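Local coordinates for zinc transport transcriptional regulator (Lactococcus lactis subsp. lactis, PDB 5YHY), which probably binds DNA as a zinc-responsive transcription factor of the MarR family, with a winged helix-turn-helix fold, at residues H42-L47 / K73-Q78; S84-T87 / R91-L94. The protein carries 1 engineered substitution. All coordinates share one frame; numbering follows the deposited sequence.

Contact 1: H42-L47 / K73-Q78; sequences HILMLL and KKLQEQ. With ZN (zinc ion), chain B.
L75 reaches across from helix 65-77 and sets its two methyl groups against neighbouring residues of helix 38-49, a small, buried and wholly apolar meeting. Its CD1 lies 3.8 Å from CG2 of I43 and also comes near CD2 of L44, while its CD2 packs on L44, 4.0 Å from CD2 of that residue. In I43 the CG2 methyl stands anti to the backbone N, with CG1 at chi1 -70°, and it is this shorter branch that does the touching; both pairs meet at a slant. I81 touches both L44 and L75, and I57 packs on I43. Shortening L44 to an alanine is likely to leave CD2 of L75 without its L44 neighbour and open a gap beside I81 and L97.

No hydrogen bond or salt bridge joins the two segments. On the outer side of helix 65-77, NZ of K73 forms a salt bridge with OE2 of E77 at 2.7 Å, one turn on. Metal binding belongs to H42, whose NE2 lies 2.0 Å from the zinc ion; E24, H108 and H112 complete the site. Helix-on-helix packing of this kind belongs to the winged helix-turn-helix core of MarR proteins; in this protein helix 38-49 also supplies the zinc ligand H42.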
ATOM      1  N   HIS A  42     -13.099   6.809 -13.502  1.00 18.32           N
ATOM      2  CA  HIS A  42     -12.346   7.197 -14.684  1.00 17.04           C
ATOM      3  C   HIS A  42     -13.211   7.317 -15.929  1.00 18.48           C
ATOM      4  O   HIS A  42     -12.937   8.147 -16.786  1.00 18.86           O
ATOM      5  CB  HIS A  42     -11.153   6.272 -14.885  1.00 17.82           C
ATOM      6  CG  HIS A  42     -10.204   6.311 -13.737  1.00 21.93           C
ATOM      7  ND1 HIS A  42      -9.196   5.387 -13.571  1.00 22.49           N
ATOM      8  CD2 HIS A  42     -10.121   7.152 -12.678  1.00 22.54           C
ATOM      9  CE1 HIS A  42      -8.526   5.660 -12.468  1.00 25.46           C
ATOM     10  NE2 HIS A  42      -9.072   6.725 -11.903  1.00 21.25           N
ATOM     11  N   ILE A  43     -14.273   6.520 -16.007  1.00 18.78           N
ATOM     12  CA  ILE A  43     -15.234   6.715 -17.078  1.00 20.40           C
ATOM     13  C   ILE A  43     -15.866   8.097 -16.959  1.00 18.33           C
ATOM     14  O   ILE A  43     -15.993   8.816 -17.948  1.00 18.94           O
ATOM     15  CB  ILE A  43     -16.303   5.615 -17.079  1.00 17.74           C
ATOM     16  CG1 ILE A  43     -15.659   4.292 -17.532  1.00 20.45           C
ATOM     17  CG2 ILE A  43     -17.477   6.001 -18.001  1.00 19.40           C
ATOM     18  CD1 ILE A  43     -16.623   3.137 -17.598  1.00 23.00           C
ATOM     19  N   LEU A  44     -16.223   8.490 -15.742  1.00 20.13           N
ATOM     20  CA  LEU A  44     -16.836   9.800 -15.555  1.00 20.65           C
ATOM     21  C   LEU A  44     -15.887  10.923 -15.968  1.00 18.86           C
ATOM     22  O   LEU A  44     -16.299  11.870 -16.631  1.00 19.84           O
ATOM     23  CB  LEU A  44     -17.313   9.992 -14.119  1.00 21.24           C
ATOM     24  CG  LEU A  44     -18.416   9.057 -13.636  1.00 18.53           C
ATOM     25  CD1 LEU A  44     -18.788   9.464 -12.226  1.00 20.69           C
ATOM     26  CD2 LEU A  44     -19.642   9.116 -14.538  1.00 19.62           C
ATOM     27  N   MET A  45     -14.605  10.793 -15.618  1.00 21.15           N
ATOM     28  CA  MET A  45     -13.617  11.776 -16.057  1.00 20.96           C
ATOM     29  C   MET A  45     -13.508  11.847 -17.565  1.00 18.93           C
ATOM     30  O   MET A  45     -13.367  12.924 -18.134  1.00 22.57           O
ATOM     31  CB  MET A  45     -12.231  11.480 -15.465  1.00 19.55           C
ATOM     32  CG  MET A  45     -12.096  11.877 -14.016  1.00 20.82           C
ATOM     33  SD  MET A  45     -10.448  11.553 -13.339  1.00 23.27           S
ATOM     34  CE  MET A  45      -9.412  12.478 -14.457  1.00 25.17           C
ATOM     35  N   LEU A  46     -13.548  10.691 -18.219  1.00 18.23           N
ATOM     36  CA  LEU A  46     -13.459  10.656 -19.663  1.00 18.87           C
ATOM     37  C   LEU A  46     -14.678  11.352 -20.294  1.00 20.58           C
ATOM     38  O   LEU A  46     -14.539  12.149 -21.220  1.00 22.68           O
ATOM     39  CB  LEU A  46     -13.325   9.206 -20.144  1.00 19.56           C
ATOM     40  CG  LEU A  46     -13.248   9.012 -21.650  1.00 23.46           C
ATOM     41  CD1 LEU A  46     -12.109   9.824 -22.251  1.00 31.53           C
ATOM     42  CD2 LEU A  46     -13.097   7.526 -21.992  1.00 24.82           C
ATOM     43  N   LEU A  47     -15.865  11.064 -19.768  1.00 19.93           N
ATOM     44  CA  LEU A  47     -17.095  11.614 -20.335  1.00 20.20           C
ATOM     45  C   LEU A  47     -17.218  13.119 -20.101  1.00 23.97           C
ATOM     46  O   LEU A  47     -17.875  13.816 -20.878  1.00 25.14           O
ATOM     47  CB  LEU A  47     -18.323  10.875 -19.798  1.00 20.27           C
ATOM     48  CG  LEU A  47     -18.366   9.392 -20.166  1.00 22.26           C
ATOM     49  CD1 LEU A  47     -19.674   8.799 -19.651  1.00 23.52           C
ATOM     50  CD2 LEU A  47     -18.233   9.192 -21.672  1.00 22.44           C
ATOM     51  N   LYS A  73     -22.858  -0.181 -16.585  1.00 21.11           N
ATOM     52  CA  LYS A  73     -24.118  -0.661 -16.036  1.00 23.74           C
ATOM     53  C   LYS A  73     -24.334  -0.039 -14.664  1.00 25.54           C
ATOM     54  O   LYS A  73     -25.408   0.469 -14.363  1.00 25.29           O
ATOM     55  CB  LYS A  73     -24.123  -2.184 -15.933  1.00 27.68           C
ATOM     56  CG  LYS A  73     -25.420  -2.762 -15.378  1.00 33.00           C
ATOM     57  CD  LYS A  73     -25.423  -4.282 -15.479  1.00 38.56           C
ATOM     58  CE  LYS A  73     -26.668  -4.881 -14.838  1.00 46.94           C
ATOM     59  NZ  LYS A  73     -26.619  -4.787 -13.353  1.00 47.94           N
ATOM     60  N   LYS A  74     -23.300  -0.079 -13.832  1.00 24.06           N
ATOM     61  CA  LYS A  74     -23.392   0.482 -12.489  1.00 25.63           C
ATOM     62  C   LYS A  74     -23.578   1.996 -12.499  1.00 25.07           C
ATOM     63  O   LYS A  74     -24.385   2.530 -11.737  1.00 25.00           O
ATOM     64  CB  LYS A  74     -22.160   0.115 -11.663  1.00 28.14           C
ATOM     65  CG  LYS A  74     -22.231   0.605 -10.221  1.00 33.82           C
ATOM     66  CD  LYS A  74     -23.395  -0.043  -9.484  1.00 38.26           C
ATOM     67  CE  LYS A  74     -23.342   0.256  -7.993  1.00 43.04           C
ATOM     68  NZ  LYS A  74     -24.365  -0.515  -7.234  1.00 47.63           N
ATOM     69  N   LEU A  75     -22.833   2.698 -13.349  1.00 21.45           N
ATOM     70  CA  LEU A  75     -22.972   4.146 -13.437  1.00 21.62           C
ATOM     71  C   LEU A  75     -24.368   4.558 -13.896  1.00 22.64           C
ATOM     72  O   LEU A  75     -24.933   5.544 -13.409  1.00 22.98           O
ATOM     73  CB  LEU A  75     -21.927   4.735 -14.382  1.00 21.50           C
ATOM     74  CG  LEU A  75     -20.500   4.693 -13.841  1.00 21.94           C
ATOM     75  CD1 LEU A  75     -19.541   5.072 -14.958  1.00 20.43           C
ATOM     76  CD2 LEU A  75     -20.360   5.643 -12.653  1.00 23.48           C
ATOM     77  N   GLN A  76     -24.917   3.805 -14.838  1.00 22.42           N
ATOM     78  CA  GLN A  76     -26.245   4.108 -15.353  1.00 21.44           C
ATOM     79  C   GLN A  76     -27.305   3.858 -14.280  1.00 25.04           C
ATOM     80  O   GLN A  76     -28.240   4.648 -14.124  1.00 25.41           O
ATOM     81  CB  GLN A  76     -26.513   3.278 -16.607  1.00 23.39           C
ATOM     82  CG  GLN A  76     -27.861   3.532 -17.260  1.00 24.00           C
ATOM     83  CD  GLN A  76     -28.028   2.683 -18.497  1.00 26.08           C
ATOM     84  OE1 GLN A  76     -27.712   1.492 -18.480  1.00 26.94           O
ATOM     85  NE2 GLN A  76     -28.499   3.290 -19.587  1.00 24.36           N
ATOM     86  N   GLU A  77     -27.148   2.769 -13.535  1.00 25.01           N
ATOM     87  CA  GLU A  77     -28.044   2.456 -12.414  1.00 27.59           C
ATOM     88  C   GLU A  77     -28.062   3.574 -11.377  1.00 29.58           C
ATOM     89  O   GLU A  77     -29.117   3.907 -10.819  1.00 30.55           O
ATOM     90  CB  GLU A  77     -27.646   1.133 -11.757  1.00 29.35           C
ATOM     91  CG  GLU A  77     -27.885  -0.075 -12.649  1.00 33.90           C
ATOM     92  CD  GLU A  77     -27.319  -1.371 -12.087  1.00 38.79           C
ATOM     93  OE1 GLU A  77     -26.448  -1.324 -11.187  1.00 39.24           O
ATOM     94  OE2 GLU A  77     -27.745  -2.445 -12.562  1.00 42.19           O
ATOM     95  N   GLN A  78     -26.892   4.154 -11.119  1.00 27.44           N
ATOM     96  CA  GLN A  78     -26.764   5.270 -10.187  1.00 28.10           C
ATOM     97  C   GLN A  78     -27.128   6.611 -10.828  1.00 26.08           C
ATOM     98  O   GLN A  78     -26.962   7.668 -10.215  1.00 28.60           O
ATOM     99  CB  GLN A  78     -25.336   5.321  -9.625  1.00 27.06           C
ATOM    100  CG  GLN A  78     -24.943   4.080  -8.836  1.00 32.00           C
ATOM    101  CD  GLN A  78     -25.781   3.900  -7.584  1.00 41.48           C
ATOM    102  OE1 GLN A  78     -25.965   4.840  -6.808  1.00 47.25           O
ATOM    103  NE2 GLN A  78     -26.305   2.695  -7.386  1.00 44.76           N
TER
HETATM  104 ZN    ZN B 201      -8.731   7.760 -10.182  1.00 22.57          ZN

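Contact 2: S84-T87 / R91-L94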
ATOM      1  N   SER A  84     -27.284   7.857 -25.470  1.00 22.68           N
ATOM      2  CA  SER A  84     -27.941   8.530 -26.582  1.00 24.35           C
ATOM      3  C   SER A  84     -27.493   7.829 -27.850  1.00 28.40           C
ATOM      4  O   SER A  84     -26.584   6.997 -27.828  1.00 26.49           O
ATOM      5  CB  SER A  84     -27.588  10.015 -26.613  1.00 27.78           C
ATOM      6  OG  SER A  84     -26.187  10.207 -26.769  1.00 27.28           O
ATOM      7  N   ARG A  85     -28.150   8.144 -28.955  1.00 27.43           N
ATOM      8  CA  ARG A  85     -27.890   7.455 -30.200  1.00 33.23           C
ATOM      9  C   ARG A  85     -27.112   8.404 -31.094  1.00 37.40           C
ATOM     10  O   ARG A  85     -27.466   9.574 -31.217  1.00 40.38           O
ATOM     11  CB  ARG A  85     -29.225   7.072 -30.849  1.00 34.14           C
ATOM     12  CG  ARG A  85     -29.202   5.802 -31.655  1.00 36.89           C
ATOM     13  CD  ARG A  85     -30.593   5.489 -32.201  1.00 37.15           C
ATOM     14  NE  ARG A  85     -31.517   5.037 -31.161  1.00 28.05           N
ATOM     15  CZ  ARG A  85     -31.692   3.763 -30.826  1.00 30.56           C
ATOM     16  NH1 ARG A  85     -31.002   2.810 -31.441  1.00 33.99           N
ATOM     17  NH2 ARG A  85     -32.559   3.437 -29.877  1.00 26.10           N
ATOM     18  N   ALA A  86     -26.034   7.912 -31.695  1.00 41.63           N
ATOM     19  CA  ALA A  86     -25.248   8.727 -32.613  1.00 47.04           C
ATOM     20  C   ALA A  86     -26.094   9.099 -33.828  1.00 52.13           C
ATOM     21  O   ALA A  86     -26.685   8.231 -34.469  1.00 54.09           O
ATOM     22  CB  ALA A  86     -23.988   7.985 -33.039  1.00 48.62           C
ATOM     23  N   THR A  87     -26.155  10.392 -34.133  1.00 55.86           N
ATOM     24  CA  THR A  87     -26.960  10.877 -35.252  1.00 59.13           C
ATOM     25  C   THR A  87     -26.534  10.267 -36.586  1.00 60.12           C
ATOM     26  O   THR A  87     -27.357  10.098 -37.489  1.00 62.39           O
ATOM     27  CB  THR A  87     -26.920  12.413 -35.363  1.00 58.51           C
ATOM     28  OG1 THR A  87     -25.575  12.876 -35.175  1.00 64.14           O
ATOM     29  CG2 THR A  87     -27.812  13.038 -34.306  1.00 59.65           C
ATOM     30  N   ARG A  91     -27.088   2.555 -34.844  1.00 49.18           N
ATOM     31  CA  ARG A  91     -26.586   1.437 -34.055  1.00 45.89           C
ATOM     32  C   ARG A  91     -25.567   1.853 -32.996  1.00 41.08           C
ATOM     33  O   ARG A  91     -25.264   1.081 -32.088  1.00 43.58           O
ATOM     34  CB  ARG A  91     -25.966   0.375 -34.962  1.00 55.22           C
ATOM     35  CG  ARG A  91     -26.948  -0.633 -35.534  1.00 56.65           C
ATOM     36  CD  ARG A  91     -26.232  -1.569 -36.495  1.00 64.25           C
ATOM     37  NE  ARG A  91     -25.653  -0.836 -37.620  1.00 67.07           N
ATOM     38  CZ  ARG A  91     -24.734  -1.330 -38.443  1.00 68.82           C
ATOM     39  NH1 ARG A  91     -24.269  -0.589 -39.441  1.00 68.44           N
ATOM     40  NH2 ARG A  91     -24.273  -2.563 -38.269  1.00 66.71           N
ATOM     41  N   VAL A  92     -25.042   3.067 -33.115  1.00 39.16           N
ATOM     42  CA  VAL A  92     -23.974   3.511 -32.222  1.00 38.71           C
ATOM     43  C   VAL A  92     -24.492   4.233 -30.975  1.00 32.40           C
ATOM     44  O   VAL A  92     -25.116   5.285 -31.076  1.00 35.95           O
ATOM     45  CB  VAL A  92     -22.976   4.419 -32.956  1.00 41.61           C
ATOM     46  CG1 VAL A  92     -21.906   4.921 -31.990  1.00 40.12           C
ATOM     47  CG2 VAL A  92     -22.342   3.667 -34.125  1.00 48.83           C
ATOM     48  N   VAL A  93     -24.209   3.658 -29.807  1.00 31.24           N
ATOM     49  CA  VAL A  93     -24.601   4.248 -28.529  1.00 27.12           C
ATOM     50  C   VAL A  93     -23.493   5.150 -27.996  1.00 26.30           C
ATOM     51  O   VAL A  93     -22.329   4.756 -27.976  1.00 24.92           O
ATOM     52  CB  VAL A  93     -24.869   3.161 -27.470  1.00 28.80           C
ATOM     53  CG1 VAL A  93     -25.244   3.797 -26.138  1.00 29.23           C
ATOM     54  CG2 VAL A  93     -25.964   2.205 -27.944  1.00 34.46           C
ATOM     55  N   LEU A  94     -23.866   6.343 -27.548  1.00 23.41           N
ATOM     56  CA  LEU A  94     -22.927   7.273 -26.922  1.00 24.22           C
ATOM     57  C   LEU A  94     -23.303   7.485 -25.464  1.00 26.08           C
ATOM     58  O   LEU A  94     -24.484   7.422 -25.105  1.00 24.76           O
ATOM     59  CB  LEU A  94     -22.961   8.620 -27.643  1.00 25.85           C
ATOM     60  CG  LEU A  94     -22.575   8.650 -29.118  1.00 31.06           C
ATOM     61  CD1 LEU A  94     -23.079   9.937 -29.751  1.00 34.18           C
ATOM     62  CD2 LEU A  94     -21.074   8.525 -29.264  1.00 27.95           C
TER
HETATM   63  O   HOH W   1     -25.543  10.405 -24.114  1.00 28.71           O
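S84 and L94 form an antiparallel hydrogen-bonded pair in which both backbone groups of each residue are used. The S84 N donates to L94 O at 2.9 Å, and the return bond, L94 N to S84 O, spans 2.8 Å and is almost straight, 176° at the hydrogen. The first is more bent, at 148°. L94 O has a second, weak donor: a water that also bonds OG of S84 at 2.7 Å and so bridges the hydroxyl and the carbonyl. The serine's chi1 of 60° puts OG between its own N and carbonyl carbon, on the side where this water sits.

R85 and V93 follow as a non-hydrogen-bonded pair, and the ladder resumes beyond the strand end with A86 N donating to V92 O at 2.9 Å. The guanidinium of R85 turns to the connecting loop, where NH1 bonds the carbonyl oxygen of E90; D89 accepts from R91 N through OD1.

Apolar contacts gather around A86, whose CB meets CB of V92 at 3.7 Å and CD1 of L94 at 3.9 Å. T53 lies against V92 and L94, joining the hairpin to the loop before helix 54-61. An antiparallel hairpin of this kind is the wing of the winged helix-turn-helix fold.

Overall arrangement
Followed from the N terminus, the chain enters contact 1 on helix 38-49, passes through helix 54-61 and returns on helix 65-77, so that contact 1 closes a largely helical loop of 25 residues. Contact 2 opens only afterwards and closes a short loop, with just three residues between its segments, at the tip of the hairpin of strands 81-85 and 93-97. The two loops therefore stand in series, neither nesting nor crossing. The centres of contact 1 and contact 2 are about 17 Å apart, and the nearest atoms of contact 1 and contact 2 about 7 Å, without touching. Strand 81-85, whose first residue I81 also packs on L47, carries the chain from the helical core of contact 1 to the hairpin of contact 2.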